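CurH (PDB 3KG7) probably dehydrates the beta-hydroxyacyl intermediate in one module of curacin polyketide synthesis, working as a double-hotdog lyase domain. Local coordinates at residues 35-40 with 192-197; 155-158 with 163-166. All blocks are in the same frame, centred on the assembly; numbering follows the deposited sequence.

Contact 1: 35-40 with 192-197; sequences HPWIGD and AFQLAG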
loop_
_atom_site.group_PDB
_atom_site.type_symbol
_atom_site.label_atom_id
_atom_site.label_comp_id
_atom_site.label_asym_id
_atom_site.label_seq_id
_atom_site.Cartn_x
_atom_site.Cartn_y
_atom_site.Cartn_z
ATOM N N HIS C 35 -7.252 -15.482 12.840
ATOM C CA HIS C 35 -6.130 -16.285 13.284
ATOM C C HIS C 35 -6.416 -16.909 14.647
ATOM O O HIS C 35 -5.777 -16.541 15.635
ATOM C CB HIS C 35 -4.897 -15.394 13.412
ATOM C CG HIS C 35 -4.380 -14.882 12.109
ATOM N ND1 HIS C 35 -3.371 -15.513 11.414
ATOM C CD2 HIS C 35 -4.725 -13.798 11.377
ATOM C CE1 HIS C 35 -3.125 -14.844 10.300
ATOM N NE2 HIS C 35 -3.936 -13.801 10.252
ATOM N N PRO C 36 -7.359 -17.869 14.710
ATOM C CA PRO C 36 -7.697 -18.473 15.990
ATOM C C PRO C 36 -6.513 -19.072 16.732
ATOM O O PRO C 36 -6.577 -19.213 17.952
ATOM C CB PRO C 36 -8.689 -19.577 15.609
ATOM C CG PRO C 36 -8.499 -19.795 14.169
ATOM C CD PRO C 36 -8.163 -18.450 13.625
ATOM N N TRP C 37 -5.449 -19.418 16.012
ATOM C CA TRP C 37 -4.284 -20.067 16.628
ATOM C C TRP C 37 -3.618 -19.221 17.704
ATOM O O TRP C 37 -3.078 -19.760 18.663
ATOM C CB TRP C 37 -3.253 -20.495 15.578
ATOM C CG TRP C 37 -2.660 -19.381 14.755
ATOM C CD1 TRP C 37 -3.159 -18.867 13.590
ATOM C CD2 TRP C 37 -1.447 -18.666 15.022
ATOM N NE1 TRP C 37 -2.336 -17.867 13.123
ATOM C CE2 TRP C 37 -1.276 -17.727 13.981
ATOM C CE3 TRP C 37 -0.488 -18.723 16.046
ATOM C CZ2 TRP C 37 -0.183 -16.854 13.929
ATOM C CZ3 TRP C 37 0.599 -17.850 15.995
ATOM C CH2 TRP C 37 0.741 -16.931 14.936
ATOM N N ILE C 38 -3.664 -17.901 17.550
ATOM C CA ILE C 38 -3.039 -17.007 18.529
ATOM C C ILE C 38 -3.636 -17.234 19.911
ATOM O O ILE C 38 -2.930 -17.201 20.915
ATOM C CB ILE C 38 -3.157 -15.525 18.140
ATOM C CG1 ILE C 38 -2.613 -15.314 16.729
ATOM C CG2 ILE C 38 -2.420 -14.639 19.150
ATOM C CD1 ILE C 38 -2.969 -13.987 16.148
ATOM N N GLY C 39 -4.938 -17.497 19.953
ATOM C CA GLY C 39 -5.628 -17.792 21.197
ATOM C C GLY C 39 -5.093 -19.003 21.927
ATOM O O GLY C 39 -5.363 -19.183 23.111
ATOM N N ASP C 40 -4.332 -19.839 21.225
ATOM C CA ASP C 40 -3.711 -21.008 21.844
ATOM C C ASP C 40 -2.205 -20.834 22.109
ATOM O O ASP C 40 -1.533 -21.779 22.533
ATOM C CB ASP C 40 -4.028 -22.282 21.049
ATOM C CG ASP C 40 -5.431 -22.830 21.342
ATOM O OD1 ASP C 40 -5.972 -22.613 22.455
ATOM O OD2 ASP C 40 -5.996 -23.491 20.444
ATOM N N ALA C 192 -4.276 -27.928 11.196
ATOM C CA ALA C 192 -4.257 -28.392 9.794
ATOM C C ALA C 192 -5.038 -27.553 8.763
ATOM O O ALA C 192 -4.522 -27.285 7.682
ATOM C CB ALA C 192 -4.672 -29.868 9.710
ATOM N N PHE C 193 -6.261 -27.138 9.098
ATOM C CA PHE C 193 -7.132 -26.388 8.177
ATOM C C PHE C 193 -6.598 -25.006 7.823
ATOM O O PHE C 193 -6.932 -24.447 6.775
ATOM C CB PHE C 193 -8.532 -26.222 8.779
ATOM C CG PHE C 193 -9.459 -25.332 7.970
ATOM C CD1 PHE C 193 -10.343 -25.883 7.045
ATOM C CD2 PHE C 193 -9.459 -23.945 8.146
ATOM C CE1 PHE C 193 -11.214 -25.069 6.305
ATOM C CE2 PHE C 193 -10.318 -23.120 7.402
ATOM C CZ PHE C 193 -11.204 -23.686 6.486
ATOM N N GLN C 194 -5.793 -24.446 8.712
ATOM C CA GLN C 194 -5.337 -23.062 8.578
ATOM C C GLN C 194 -4.118 -22.903 7.676
ATOM O O GLN C 194 -3.763 -21.782 7.299
ATOM C CB GLN C 194 -5.025 -22.459 9.954
ATOM C CG GLN C 194 -6.159 -22.609 10.966
ATOM C CD GLN C 194 -6.063 -21.620 12.109
ATOM O OE1 GLN C 194 -6.137 -20.409 11.901
ATOM N NE2 GLN C 194 -5.914 -22.132 13.327
ATOM N N LEU C 195 -3.465 -24.013 7.344
ATOM C CA LEU C 195 -2.266 -23.949 6.525
ATOM C C LEU C 195 -2.618 -23.605 5.080
ATOM O O LEU C 195 -3.664 -24.019 4.574
ATOM C CB LEU C 195 -1.458 -25.242 6.636
ATOM C CG LEU C 195 -0.963 -25.591 8.045
ATOM C CD1 LEU C 195 0.076 -26.690 8.007
ATOM C CD2 LEU C 195 -0.383 -24.385 8.744
ATOM N N ALA C 196 -1.750 -22.824 4.436
ATOM C CA ALA C 196 -2.033 -22.247 3.118
ATOM C C ALA C 196 -0.810 -22.230 2.191
ATOM O O ALA C 196 -0.576 -21.257 1.458
ATOM C CB ALA C 196 -2.608 -20.825 3.280
ATOM N N GLY C 197 -0.024 -23.297 2.225
ATOM C CA GLY C 197 1.075 -23.441 1.285
ATOM C C GLY C 197 2.265 -22.552 1.568
ATOM O O GLY C 197 3.199 -22.497 0.773
#

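Contact 2: 155-158 with 163-166; sequences EIYA and VYGP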
loop_
_atom_site.group_PDB
_atom_site.type_symbol
_atom_site.label_atom_id
_atom_site.label_comp_id
_atom_site.label_asym_id
_atom_site.label_seq_id
_atom_site.Cartn_x
_atom_site.Cartn_y
_atom_site.Cartn_z
ATOM N N GLU C 155 4.883 -28.322 32.250
ATOM C CA GLU C 155 5.051 -27.708 33.561
ATOM C C GLU C 155 6.127 -26.626 33.543
ATOM O O GLU C 155 5.960 -25.574 34.161
ATOM C CB GLU C 155 5.333 -28.770 34.625
ATOM C CG GLU C 155 4.066 -29.489 35.103
ATOM C CD GLU C 155 4.367 -30.833 35.765
ATOM O OE1 GLU C 155 4.901 -31.734 35.071
ATOM O OE2 GLU C 155 4.058 -30.996 36.971
ATOM N N ILE C 156 7.215 -26.876 32.819
ATOM C CA ILE C 156 8.287 -25.893 32.690
ATOM C C ILE C 156 7.762 -24.614 32.041
ATOM O O ILE C 156 8.022 -23.513 32.532
ATOM C CB ILE C 156 9.509 -26.482 31.942
ATOM C CG1 ILE C 156 10.475 -27.108 32.954
ATOM C CG2 ILE C 156 10.220 -25.416 31.087
ATOM C CD1 ILE C 156 11.623 -27.877 32.326
ATOM N N TYR C 157 7.003 -24.771 30.958
ATOM C CA TYR C 157 6.399 -23.635 30.271
ATOM C C TYR C 157 5.431 -22.897 31.182
ATOM O O TYR C 157 5.475 -21.670 31.273
ATOM C CB TYR C 157 5.674 -24.091 29.012
ATOM C CG TYR C 157 6.534 -24.876 28.054
ATOM C CD1 TYR C 157 7.920 -24.571 27.879
ATOM C CD2 TYR C 157 5.967 -25.910 27.296
ATOM C CE1 TYR C 157 8.716 -25.298 26.987
ATOM C CE2 TYR C 157 6.749 -26.635 26.390
ATOM C CZ TYR C 157 8.125 -26.325 26.249
ATOM O OH TYR C 157 8.892 -27.048 25.366
ATOM N N ALA C 158 4.567 -23.651 31.860
ATOM C CA ALA C 158 3.615 -23.077 32.809
ATOM C C ALA C 158 4.333 -22.293 33.901
ATOM O O ALA C 158 3.792 -21.317 34.430
ATOM C CB ALA C 158 2.739 -24.161 33.413
ATOM N N VAL C 163 1.581 -21.193 28.085
ATOM C CA VAL C 163 0.702 -22.346 27.866
ATOM C C VAL C 163 0.375 -22.493 26.387
ATOM O O VAL C 163 -0.104 -21.552 25.745
ATOM C CB VAL C 163 -0.624 -22.284 28.696
ATOM C CG1 VAL C 163 -1.423 -23.583 28.550
ATOM C CG2 VAL C 163 -0.356 -22.014 30.172
ATOM N N TYR C 164 0.644 -23.684 25.862
ATOM C CA TYR C 164 0.380 -24.015 24.469
ATOM C C TYR C 164 -0.961 -24.738 24.349
ATOM O O TYR C 164 -1.110 -25.858 24.828
ATOM C CB TYR C 164 1.501 -24.902 23.903
ATOM C CG TYR C 164 2.865 -24.245 23.733
ATOM C CD1 TYR C 164 3.952 -24.640 24.517
ATOM C CD2 TYR C 164 3.079 -23.257 22.770
ATOM C CE1 TYR C 164 5.214 -24.056 24.358
ATOM C CE2 TYR C 164 4.343 -22.665 22.600
ATOM C CZ TYR C 164 5.399 -23.073 23.400
ATOM O OH TYR C 164 6.643 -22.501 23.247
ATOM N N GLY C 165 -1.935 -24.091 23.715
ATOM C CA GLY C 165 -3.230 -24.710 23.452
ATOM C C GLY C 165 -3.195 -25.667 22.268
ATOM O O GLY C 165 -2.169 -25.777 21.587
ATOM N N PRO C 166 -4.322 -26.363 22.009
ATOM C CA PRO C 166 -4.497 -27.390 20.970
ATOM C C PRO C 166 -3.868 -27.072 19.607
ATOM O O PRO C 166 -3.340 -27.971 18.941
ATOM C CB PRO C 166 -6.020 -27.474 20.832
ATOM C CG PRO C 166 -6.513 -27.189 22.186
ATOM C CD PRO C 166 -5.568 -26.165 22.773
#

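Contact 1: 35-40 with 192-197
The indole of Trp37 meets the side-chain amide of Gln194 at its edge: OE1 of Gln194 lies close to the ring plane, 3.8 Å from CD1 of Trp37, and the amide plane is turned 57° from the indole. One indole face carries CG1 of Ile38, above the ring centre. His35 also presents an edge, and NE1 of Trp37 donates to ND1 of His35 (3.1 Å) at a bent 146°, in the plane of the imidazole but tilted from that of the indole. Pro36 and Gln194 approach each other from opposite directions; CD and CG of Pro36 each stand 3.3 Å from OE1 of Gln194, and NE2 of Gln194 is 3.6 Å from CG of Pro36. The reach is made by Gln194, whose chain stays extended beyond CG, while Trp37 has CG set between its backbone N and carbonyl carbon (chi1 61°), which, with the ring turned about chi2, brings NE1 to His35. Replacing Gln194 with an alanine would probably open a gap beside the Pro36 ring and leave the CD1 edge of Trp37 without its neighbour. Around this meeting, His201 adds an edge-to-face ring contact to Trp37, and Val203 on helix 202-207 touches the same indole. NE2 of His35 bonds to OE1 of Gln28, so its ring is held at both nitrogens. The hydrogen bonds of His35 and Trp37 thus run within 35-40 and to Gln28, whereas the amide joins the two hotdog halves through van der Waals contact, with no hydrogen bond crossing between the segments.

Contact 2: 155-158 with 163-166
Tyr164 drives an edge of its ring into a face of Tyr157, a T-shaped aromatic pair that illustrates how a helix can be fastened to the strand that follows it. The planes stand at 89° and the centroids are 5.2 Å apart. The tight part is small: CE1 of Tyr164 sits over the rim rather than the middle of the Tyr157 ring, 3.6 Å from both CD2 and CE2 of Tyr157, with CD1 of Tyr164 following at 3.7 Å from CD2 of Tyr157. Each tyrosine has CG anti to its carbonyl carbon and beside its backbone N (chi1 -55° in Tyr157), which brings the two rings out toward one another from helix 150-159 and strand 162-164. The other side is loose and open to solvent. There Ala158 and Val163, both exposed, come no nearer than 4.9 Å, between CA of Ala158 and CG2 of Val163, so the close contact is confined to the rings. Arg210 partners both tyrosines: its carbonyl oxygen takes a hydrogen bond from OH of Tyr157, and its side chain makes a cation-pi contact with the ring of Tyr164, whose OH bonds weakly to Asp206. Backbone bonding of Val163 to Arg42 meanwhile ties the strand to its small antiparallel sheet. Across the pair itself no polar atom is shared; the positive C-H edge of one tyrosine probably rests on the electron-rich face of the other, and the hydroxyl bond of Tyr157 probably restrains its ring in that perpendicular arrangement, the weaker bond of Tyr164 less so.

Contact 1 is the buried one, joining the loop before strand 41-43 to the loop before helix 202-207, and so linking the two hotdog halves across a long separation in sequence. Contact 2 is only partly buried and local, tying a helix to the next strand within one half. Their chemistry follows their place: an amide packed between a proline ring and an indole edge in the interior, an aromatic pair with solvent on one flank nearer the surface. They meet through Asp40, whose carbonyl oxygen probably accepts a hydrogen bond from Gly165 N, while its carboxylate packs on Pro166. Both also border helix 202-207, Trp37 through Val203 and Tyr164 through Asp206.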